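Local coordinates for cytoplasmic export protein 1 (Saccharomyces cerevisiae, PDB 3VWA) that works in nuclear tRNA export, where it may collect tRNA from export receptors at the nuclear pore complex and hand aminoacylated tRNA on to the translation machinery, at residues E22-Q27 against Y171-S176; L128-K133 against G148-S153; F161-R166 against E181-I186. One frame throughout, in Å; residues are numbered along the deposited sequence.

Contact 1. Residues E22-Q27 against Y171-S176; sequences ETALWQ and YNIIGS
Thr23 opens the tip of the hairpin between strands 21-22 and 26-33, where its backbone N donates to Trp26 O at 2.8 Å and closes the tight turn. Its methyl CG2 reaches the end of Ile174, with CD1 at 4.2 Å, while OG1 serves polar partners that include a weak bond to Asp134. Ala24 follows with its CB aimed at the helix end, lying 4.0 Å from Ile174 CD1 and more loosely against Ile173 CG2. Leu25 makes the closest approach. Its CG lies anti to the carbonyl carbon (chi1 -64°), and the two methyls split between neighbouring isoleucines: CD2 meets Ile173 CG2 at 3.6 Å, and CD1 meets Ile174 CD1 at 4.0 Å, each pair of side chains crossing at about a right angle. Ile174 CD1 thus collects methyl groups from all three turn residues. No hydrogen bond joins the two segments, and the fit is chiefly methyl against methyl. Trp26 then turns to the interior, its ring edge-to-face with Phe147 and its side chain on Ile55 and Ala58 of helix 52-64. On the other side, helix 160-174 ends in a Schellman motif: Ser176 N bonds to Tyr171 O at 3.0 Å, and Gly175, with positive phi (65°), takes the C-prime position. The meeting of a hairpin tip of the N-terminal sheet with the end of helix 160-174 is consistent with lobe-to-lobe packing in the kinase-like domain that begins this chain.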
loop_
_atom_site.group_PDB
_atom_site.type_symbol
_atom_site.label_atom_id
_atom_site.label_comp_id
_atom_site.label_asym_id
_atom_site.label_seq_id
_atom_site.Cartn_x
_atom_site.Cartn_y
_atom_site.Cartn_z
ATOM N N GLU A 22 -21.637 10.081 12.734
ATOM C CA GLU A 22 -22.901 10.245 13.394
ATOM C C GLU A 22 -23.699 11.142 12.491
ATOM O O GLU A 22 -23.133 11.998 11.852
ATOM C CB GLU A 22 -22.685 11.014 14.683
ATOM C CG GLU A 22 -22.853 10.214 15.953
ATOM C CD GLU A 22 -23.760 10.923 16.940
ATOM O OE1 GLU A 22 -23.754 12.178 17.001
ATOM O OE2 GLU A 22 -24.494 10.216 17.644
ATOM N N THR A 23 -25.015 10.974 12.479
ATOM C CA THR A 23 -25.924 11.799 11.696
ATOM C C THR A 23 -27.149 11.960 12.580
ATOM O O THR A 23 -27.184 11.403 13.660
ATOM C CB THR A 23 -26.154 11.133 10.316
ATOM O OG1 THR A 23 -25.200 11.674 9.403
ATOM C CG2 THR A 23 -27.523 11.323 9.764
ATOM N N ALA A 24 -28.125 12.752 12.174
ATOM C CA ALA A 24 -29.305 12.907 12.996
ATOM C C ALA A 24 -30.083 11.599 13.099
ATOM O O ALA A 24 -30.825 11.417 14.070
ATOM C CB ALA A 24 -30.199 14.008 12.450
ATOM N N LEU A 25 -29.954 10.706 12.103
ATOM C CA LEU A 25 -30.737 9.454 12.119
ATOM C C LEU A 25 -29.990 8.157 12.489
ATOM O O LEU A 25 -30.627 7.155 12.821
ATOM C CB LEU A 25 -31.440 9.247 10.807
ATOM C CG LEU A 25 -32.441 10.345 10.578
ATOM C CD1 LEU A 25 -32.922 10.217 9.169
ATOM C CD2 LEU A 25 -33.608 10.298 11.563
ATOM N N TRP A 26 -28.661 8.186 12.406
ATOM C CA TRP A 26 -27.829 6.997 12.520
ATOM C C TRP A 26 -26.509 7.315 13.146
ATOM O O TRP A 26 -25.919 8.387 12.894
ATOM C CB TRP A 26 -27.532 6.377 11.135
ATOM C CG TRP A 26 -28.777 6.006 10.402
ATOM C CD1 TRP A 26 -29.500 6.772 9.495
ATOM C CD2 TRP A 26 -29.523 4.756 10.505
ATOM N NE1 TRP A 26 -30.614 6.089 9.074
ATOM C CE2 TRP A 26 -30.678 4.896 9.630
ATOM C CE3 TRP A 26 -29.363 3.577 11.232
ATOM C CZ2 TRP A 26 -31.618 3.892 9.497
ATOM C CZ3 TRP A 26 -30.301 2.566 11.060
ATOM C CH2 TRP A 26 -31.405 2.734 10.218
ATOM N N GLN A 27 -26.017 6.360 13.928
ATOM C CA GLN A 27 -24.578 6.267 14.243
ATOM C C GLN A 27 -23.947 5.167 13.407
ATOM O O GLN A 27 -24.559 4.119 13.169
ATOM C CB GLN A 27 -24.360 5.946 15.708
ATOM C CG GLN A 27 -24.681 7.120 16.604
ATOM C CD GLN A 27 -24.623 6.711 18.045
ATOM O OE1 GLN A 27 -25.377 5.825 18.488
ATOM N NE2 GLN A 27 -23.716 7.331 18.796
ATOM N N TYR A 171 -36.480 15.919 5.702
ATOM C CA TYR A 171 -35.654 17.126 5.576
ATOM C C TYR A 171 -35.707 18.046 6.788
ATOM O O TYR A 171 -34.717 18.675 7.114
ATOM C CB TYR A 171 -35.987 17.866 4.274
ATOM C CG TYR A 171 -35.280 17.212 3.126
ATOM C CD1 TYR A 171 -33.972 17.571 2.795
ATOM C CD2 TYR A 171 -35.877 16.179 2.432
ATOM C CE1 TYR A 171 -33.301 16.952 1.752
ATOM C CE2 TYR A 171 -35.219 15.542 1.386
ATOM C CZ TYR A 171 -33.938 15.934 1.059
ATOM O OH TYR A 171 -33.295 15.305 0.046
ATOM N N ASN A 172 -36.855 18.087 7.471
ATOM C CA ASN A 172 -36.979 18.812 8.739
ATOM C C ASN A 172 -36.149 18.188 9.862
ATOM O O ASN A 172 -35.544 18.907 10.672
ATOM C CB ASN A 172 -38.448 18.918 9.170
ATOM N N ILE A 173 -36.137 16.850 9.912
ATOM C CA ILE A 173 -35.356 16.132 10.905
ATOM C C ILE A 173 -33.887 16.415 10.636
ATOM O O ILE A 173 -33.153 16.823 11.530
ATOM C CB ILE A 173 -35.669 14.606 10.892
ATOM C CG1 ILE A 173 -36.982 14.348 11.642
ATOM C CG2 ILE A 173 -34.503 13.801 11.469
ATOM C CD1 ILE A 173 -37.867 13.285 11.016
ATOM N N ILE A 174 -33.462 16.228 9.391
ATOM C CA ILE A 174 -32.059 16.431 9.052
ATOM C C ILE A 174 -31.624 17.900 9.075
ATOM O O ILE A 174 -30.426 18.171 8.998
ATOM C CB ILE A 174 -31.694 15.794 7.701
ATOM C CG1 ILE A 174 -31.934 14.290 7.764
ATOM C CG2 ILE A 174 -30.230 16.081 7.364
ATOM C CD1 ILE A 174 -30.861 13.561 8.535
ATOM N N GLY A 175 -32.573 18.833 9.191
ATOM C CA GLY A 175 -32.231 20.254 9.300
ATOM C C GLY A 175 -31.576 20.664 8.004
ATOM O O GLY A 175 -30.508 21.277 7.990
ATOM N N SER A 176 -32.227 20.293 6.909
ATOM C CA SER A 176 -31.704 20.485 5.567
ATOM C C SER A 176 -32.804 20.967 4.628
ATOM O O SER A 176 -34.010 20.750 4.881
ATOM C CB SER A 176 -31.127 19.169 5.023
ATOM O OG SER A 176 -30.683 19.336 3.688
#

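Contact 2. Residues L128-K133 against G148-S153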
loop_
_atom_site.group_PDB
_atom_site.type_symbol
_atom_site.label_atom_id
_atom_site.label_comp_id
_atom_site.label_asym_id
_atom_site.label_seq_id
_atom_site.Cartn_x
_atom_site.Cartn_y
_atom_site.Cartn_z
ATOM N N LEU A 128 -35.424 7.792 -4.391
ATOM C CA LEU A 128 -34.440 7.640 -3.320
ATOM C C LEU A 128 -34.697 8.745 -2.351
ATOM O O LEU A 128 -34.963 8.484 -1.189
ATOM C CB LEU A 128 -32.995 7.679 -3.844
ATOM C CG LEU A 128 -31.860 6.943 -3.086
ATOM C CD1 LEU A 128 -30.493 7.573 -3.302
ATOM C CD2 LEU A 128 -32.111 6.690 -1.587
ATOM N N GLY A 129 -34.591 9.982 -2.839
ATOM C CA GLY A 129 -35.057 11.145 -2.133
ATOM C C GLY A 129 -34.124 11.753 -1.126
ATOM O O GLY A 129 -34.320 12.917 -0.705
ATOM N N THR A 130 -33.093 10.992 -0.756
ATOM C CA THR A 130 -32.196 11.343 0.351
ATOM C C THR A 130 -30.742 11.665 -0.102
ATOM O O THR A 130 -29.845 11.760 0.745
ATOM C CB THR A 130 -32.102 10.154 1.323
ATOM O OG1 THR A 130 -31.483 9.059 0.611
ATOM C CG2 THR A 130 -33.557 9.741 1.941
ATOM N N LEU A 131 -30.502 11.784 -1.401
ATOM C CA LEU A 131 -29.128 12.039 -1.922
ATOM C C LEU A 131 -28.442 13.246 -1.275
ATOM O O LEU A 131 -28.932 14.363 -1.343
ATOM C CB LEU A 131 -29.147 12.282 -3.429
ATOM C CG LEU A 131 -29.111 11.128 -4.418
ATOM C CD1 LEU A 131 -29.596 11.612 -5.766
ATOM C CD2 LEU A 131 -27.709 10.575 -4.593
ATOM N N SER A 132 -27.295 13.027 -0.653
ATOM C CA SER A 132 -26.630 14.107 0.057
ATOM C C SER A 132 -25.188 13.679 0.321
ATOM O O SER A 132 -24.769 12.590 -0.061
ATOM C CB SER A 132 -27.388 14.413 1.369
ATOM O OG SER A 132 -26.919 13.656 2.485
ATOM N N LYS A 133 -24.422 14.510 1.005
ATOM C CA LYS A 133 -23.062 14.149 1.262
ATOM C C LYS A 133 -23.019 12.925 2.172
ATOM O O LYS A 133 -22.118 12.080 2.074
ATOM C CB LYS A 133 -22.304 15.339 1.809
ATOM C CG LYS A 133 -22.138 16.440 0.755
ATOM C CD LYS A 133 -21.416 17.641 1.346
ATOM C CE LYS A 133 -22.167 18.927 1.051
ATOM N NZ LYS A 133 -21.912 19.935 2.126
ATOM N N GLY A 148 -28.856 5.074 2.919
ATOM C CA GLY A 148 -29.926 5.996 3.305
ATOM C C GLY A 148 -31.212 5.809 2.546
ATOM O O GLY A 148 -31.558 6.562 1.613
ATOM N N LEU A 149 -31.984 4.869 3.051
ATOM C CA LEU A 149 -33.120 4.337 2.350
ATOM C C LEU A 149 -34.415 4.789 3.082
ATOM O O LEU A 149 -35.521 4.287 2.819
ATOM C CB LEU A 149 -32.908 2.824 2.363
ATOM C CG LEU A 149 -32.534 2.050 1.082
ATOM C CD1 LEU A 149 -31.962 2.873 -0.090
ATOM C CD2 LEU A 149 -31.675 0.834 1.420
ATOM N N GLU A 150 -34.274 5.782 3.968
ATOM C CA GLU A 150 -35.409 6.304 4.780
ATOM C C GLU A 150 -36.672 6.659 3.994
ATOM O O GLU A 150 -37.797 6.381 4.434
ATOM C CB GLU A 150 -34.998 7.527 5.605
ATOM C CG GLU A 150 -33.895 7.250 6.613
ATOM C CD GLU A 150 -32.499 7.271 6.023
ATOM O OE1 GLU A 150 -32.344 7.544 4.821
ATOM O OE2 GLU A 150 -31.533 7.031 6.775
ATOM N N LEU A 151 -36.483 7.279 2.835
ATOM C CA LEU A 151 -37.598 7.776 2.037
ATOM C C LEU A 151 -37.895 6.853 0.852
ATOM O O LEU A 151 -38.830 7.062 0.110
ATOM C CB LEU A 151 -37.250 9.187 1.531
ATOM C CG LEU A 151 -37.258 10.322 2.564
ATOM C CD1 LEU A 151 -37.063 11.643 1.830
ATOM C CD2 LEU A 151 -38.576 10.361 3.318
ATOM N N CYS A 152 -37.069 5.837 0.671
ATOM C CA CYS A 152 -37.101 5.048 -0.539
ATOM C C CYS A 152 -38.419 4.294 -0.720
ATOM O O CYS A 152 -38.886 3.564 0.178
ATOM C CB CYS A 152 -35.957 4.045 -0.513
ATOM S SG CYS A 152 -35.891 3.046 -2.004
ATOM N N SER A 153 -38.993 4.463 -1.894
ATOM C CA SER A 153 -40.210 3.739 -2.306
ATOM C C SER A 153 -40.266 3.560 -3.848
ATOM O O SER A 153 -39.574 4.261 -4.619
ATOM C CB SER A 153 -41.484 4.451 -1.793
ATOM O OG SER A 153 -41.228 5.813 -1.424
HETATM O O HOH W 1 -34.537 7.043 0.856
#
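Leu128 lays its CD2 methyl against the carbonyl oxygen of Gly148, 3.2 Å from CD2 to O, with the same methyl 4.1 Å from Leu149 CD1. The side chain starts by pointing away from the opposite loop, and CG anti to the backbone N (chi1 -153°) brings the tip back to it. Thr130 supplies the direct polar link: OG1 donates to Gly148 O over 2.7 Å, in the carbonyl plane, with a C=O...OG1 angle of 146°. OG1 sits between the backbone N and the carbonyl carbon (chi1 64°), which turns CG2 to Leu151, 3.8 Å from its CB. An alanine here would lose both OG1 and CG2, and would probably loosen the hold on Gly148 O and the packing on Leu151. A water between the loops adds a bridge. It donates to Leu128 O at 2.5 Å and to Gly148 O at 3.1 Å, and accepts from Leu151 N at 2.8 Å, so Gly148 O receives two bonds. Glycine suits both loops: a CB on Gly129 would press on Leu151 CD1, and the backbone angles of Gly148 would jam one against the preceding carbonyl. From Leu149 to Cys152 the chain makes a type I turn, and Glu150 OE2 bonds to Trp26. Asp187 of helix 186-198 receives the backbone N-H groups of Leu128 and Gly129, as the helix F aspartate does in protein kinases; with Phe147-Gly148, this is consistent with the places of their catalytic loop and DFG segment.

Contact 3. Residues F161-R166 against E181-I186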
loop_
_atom_site.group_PDB
_atom_site.type_symbol
_atom_site.label_atom_id
_atom_site.label_comp_id
_atom_site.label_asym_id
_atom_site.label_seq_id
_atom_site.Cartn_x
_atom_site.Cartn_y
_atom_site.Cartn_z
ATOM N N PHE A 161 -48.475 13.160 -3.126
ATOM C CA PHE A 161 -48.903 13.851 -1.921
ATOM C C PHE A 161 -48.304 13.171 -0.680
ATOM O O PHE A 161 -47.678 13.807 0.159
ATOM C CB PHE A 161 -50.437 13.892 -1.843
ATOM C CG PHE A 161 -50.960 14.647 -0.648
ATOM C CD1 PHE A 161 -51.235 13.980 0.553
ATOM C CD2 PHE A 161 -51.160 16.031 -0.712
ATOM C CE1 PHE A 161 -51.700 14.677 1.664
ATOM C CE2 PHE A 161 -51.638 16.731 0.398
ATOM C CZ PHE A 161 -51.903 16.054 1.583
ATOM N N GLU A 162 -48.485 11.864 -0.603
ATOM C CA GLU A 162 -48.000 11.040 0.507
ATOM C C GLU A 162 -46.457 11.184 0.687
ATOM O O GLU A 162 -45.950 11.435 1.798
ATOM C CB GLU A 162 -48.438 9.593 0.220
ATOM C CG GLU A 162 -48.359 8.614 1.371
ATOM C CD GLU A 162 -46.929 8.235 1.640
ATOM O OE1 GLU A 162 -46.246 7.754 0.705
ATOM O OE2 GLU A 162 -46.483 8.458 2.775
ATOM N N PHE A 163 -45.734 11.079 -0.429
ATOM C CA PHE A 163 -44.280 11.147 -0.422
ATOM C C PHE A 163 -43.763 12.530 0.047
ATOM O O PHE A 163 -42.821 12.624 0.805
ATOM C CB PHE A 163 -43.742 10.810 -1.825
ATOM C CG PHE A 163 -42.249 10.990 -1.947
ATOM C CD1 PHE A 163 -41.379 9.902 -1.796
ATOM C CD2 PHE A 163 -41.710 12.249 -2.147
ATOM C CE1 PHE A 163 -39.993 10.079 -1.858
ATOM C CE2 PHE A 163 -40.337 12.425 -2.204
ATOM C CZ PHE A 163 -39.485 11.338 -2.068
ATOM N N ALA A 164 -44.395 13.585 -0.440
ATOM C CA ALA A 164 -44.065 14.933 -0.049
ATOM C C ALA A 164 -44.076 15.173 1.477
ATOM O O ALA A 164 -43.239 15.929 1.970
ATOM C CB ALA A 164 -44.984 15.911 -0.773
ATOM N N SER A 165 -44.975 14.527 2.230
ATOM C CA SER A 165 -45.032 14.728 3.698
ATOM C C SER A 165 -43.843 14.062 4.391
ATOM O O SER A 165 -43.160 14.689 5.220
ATOM C CB SER A 165 -46.372 14.259 4.315
ATOM O OG SER A 165 -47.177 13.689 3.314
ATOM N N ARG A 166 -43.596 12.807 4.016
ATOM C CA ARG A 166 -42.401 12.098 4.420
ATOM C C ARG A 166 -41.174 12.921 4.067
ATOM O O ARG A 166 -40.359 13.243 4.929
ATOM C CB ARG A 166 -42.378 10.716 3.772
ATOM C CG ARG A 166 -43.571 9.910 4.214
ATOM C CD ARG A 166 -43.443 8.410 4.018
ATOM N NE ARG A 166 -43.845 7.980 2.684
ATOM C CZ ARG A 166 -42.998 7.575 1.740
ATOM N NH1 ARG A 166 -43.469 7.198 0.548
ATOM N NH2 ARG A 166 -41.676 7.541 1.975
ATOM N N GLU A 181 -40.694 18.797 -3.895
ATOM C CA GLU A 181 -41.709 17.863 -3.416
ATOM C C GLU A 181 -42.048 16.858 -4.501
ATOM O O GLU A 181 -42.795 15.912 -4.292
ATOM C CB GLU A 181 -42.936 18.646 -2.962
ATOM C CG GLU A 181 -42.651 19.495 -1.716
ATOM C CD GLU A 181 -43.840 20.379 -1.342
ATOM O OE1 GLU A 181 -44.364 21.098 -2.250
ATOM O OE2 GLU A 181 -44.266 20.318 -0.148
ATOM N N ASP A 182 -41.493 17.075 -5.674
ATOM C CA ASP A 182 -41.798 16.207 -6.767
ATOM C C ASP A 182 -40.896 14.975 -6.667
ATOM O O ASP A 182 -39.661 15.097 -6.709
ATOM C CB ASP A 182 -41.634 16.938 -8.107
ATOM C CG ASP A 182 -42.295 16.193 -9.250
ATOM O OD1 ASP A 182 -42.714 16.873 -10.225
ATOM O OD2 ASP A 182 -42.430 14.941 -9.149
ATOM N N PRO A 183 -41.512 13.799 -6.483
ATOM C CA PRO A 183 -40.844 12.499 -6.505
ATOM C C PRO A 183 -40.154 12.181 -7.827
ATOM O O PRO A 183 -39.291 11.303 -7.868
ATOM C CB PRO A 183 -41.999 11.508 -6.313
ATOM C CG PRO A 183 -43.034 12.276 -5.588
ATOM C CD PRO A 183 -42.936 13.673 -6.125
ATOM N N ASN A 184 -40.526 12.875 -8.903
ATOM C CA ASN A 184 -40.025 12.522 -10.221
ATOM C C ASN A 184 -38.807 13.304 -10.591
ATOM O O ASN A 184 -38.134 13.016 -11.583
ATOM C CB ASN A 184 -41.114 12.765 -11.254
ATOM C CG ASN A 184 -42.318 11.888 -11.016
ATOM O OD1 ASN A 184 -42.220 10.664 -11.070
ATOM N ND2 ASN A 184 -43.449 12.506 -10.730
ATOM N N THR A 185 -38.548 14.320 -9.782
ATOM C CA THR A 185 -37.476 15.240 -10.009
ATOM C C THR A 185 -36.600 15.395 -8.755
ATOM O O THR A 185 -35.534 16.053 -8.806
ATOM C CB THR A 185 -38.050 16.624 -10.361
ATOM O OG1 THR A 185 -38.970 17.017 -9.339
ATOM C CG2 THR A 185 -38.720 16.628 -11.744
ATOM N N ILE A 186 -37.042 14.842 -7.623
ATOM C CA ILE A 186 -36.225 14.965 -6.417
ATOM C C ILE A 186 -34.827 14.300 -6.565
ATOM O O ILE A 186 -33.826 14.868 -6.137
ATOM C CB ILE A 186 -36.955 14.548 -5.112
ATOM C CG1 ILE A 186 -36.227 15.128 -3.896
ATOM C CG2 ILE A 186 -37.135 13.028 -4.998
ATOM C CD1 ILE A 186 -36.920 14.859 -2.570
#
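Helix 160-174 packs here on the linker that leads into helix 186-198, within the kinase-like domain. Phe163 has the largest share of the contact. Its CG is anti to the backbone N (chi1 174°), so the ring extends over the linker, where Pro183 CG lies 3.7 Å from Phe163 CD2. Pro183 CB sits above one face of the ring, offset toward the rim. Farther along the ring, Phe163 CZ meets Ile186 CG2 obliquely at 4.1 Å. One residue on, Ala164 CB rests on Glu181 CB, also 4.1 Å apart, at the more exposed end. The linker is shaped by an Asx turn: Asp182 OD2 accepts from Asn184 N at 2.8 Å, the donor lying above the carboxylate plane. Thr185 then occupies the N-cap position of helix 186-198, and Ile186 starts that helix with its side chain buried beside Val127. On helix 160-174, Arg166 holds Glu162 side-on in a salt bridge, NE to OE2 at 2.7 Å and NH1 to OE1 at 2.8 Å. Both oxygens use syn lone pairs and lie nearly in the guanidinium plane, and NH1 also bonds to Ser153 OG.

Overall arrangement
All three contacts belong to the kinase-like domain, well away from the centre of the elongated chain. Contact 2 is buried throughout and is the one with a direct hydrogen bond and a water bridge between its loops; contacts 1 and 3 join their segments by apolar packing, contact 1 at the surface and contact 3 largely buried. Helix 160-174 serves both of these, its end in contact 1 and its beginning in contact 3, with centres about 18 Å apart. Contact 2 lies about 12 Å from either centre and is tied to both: Tyr171 OH bonds to Gly129 O, and further polar bonds run to the hairpin and to the salt-bridged arginine of the helix.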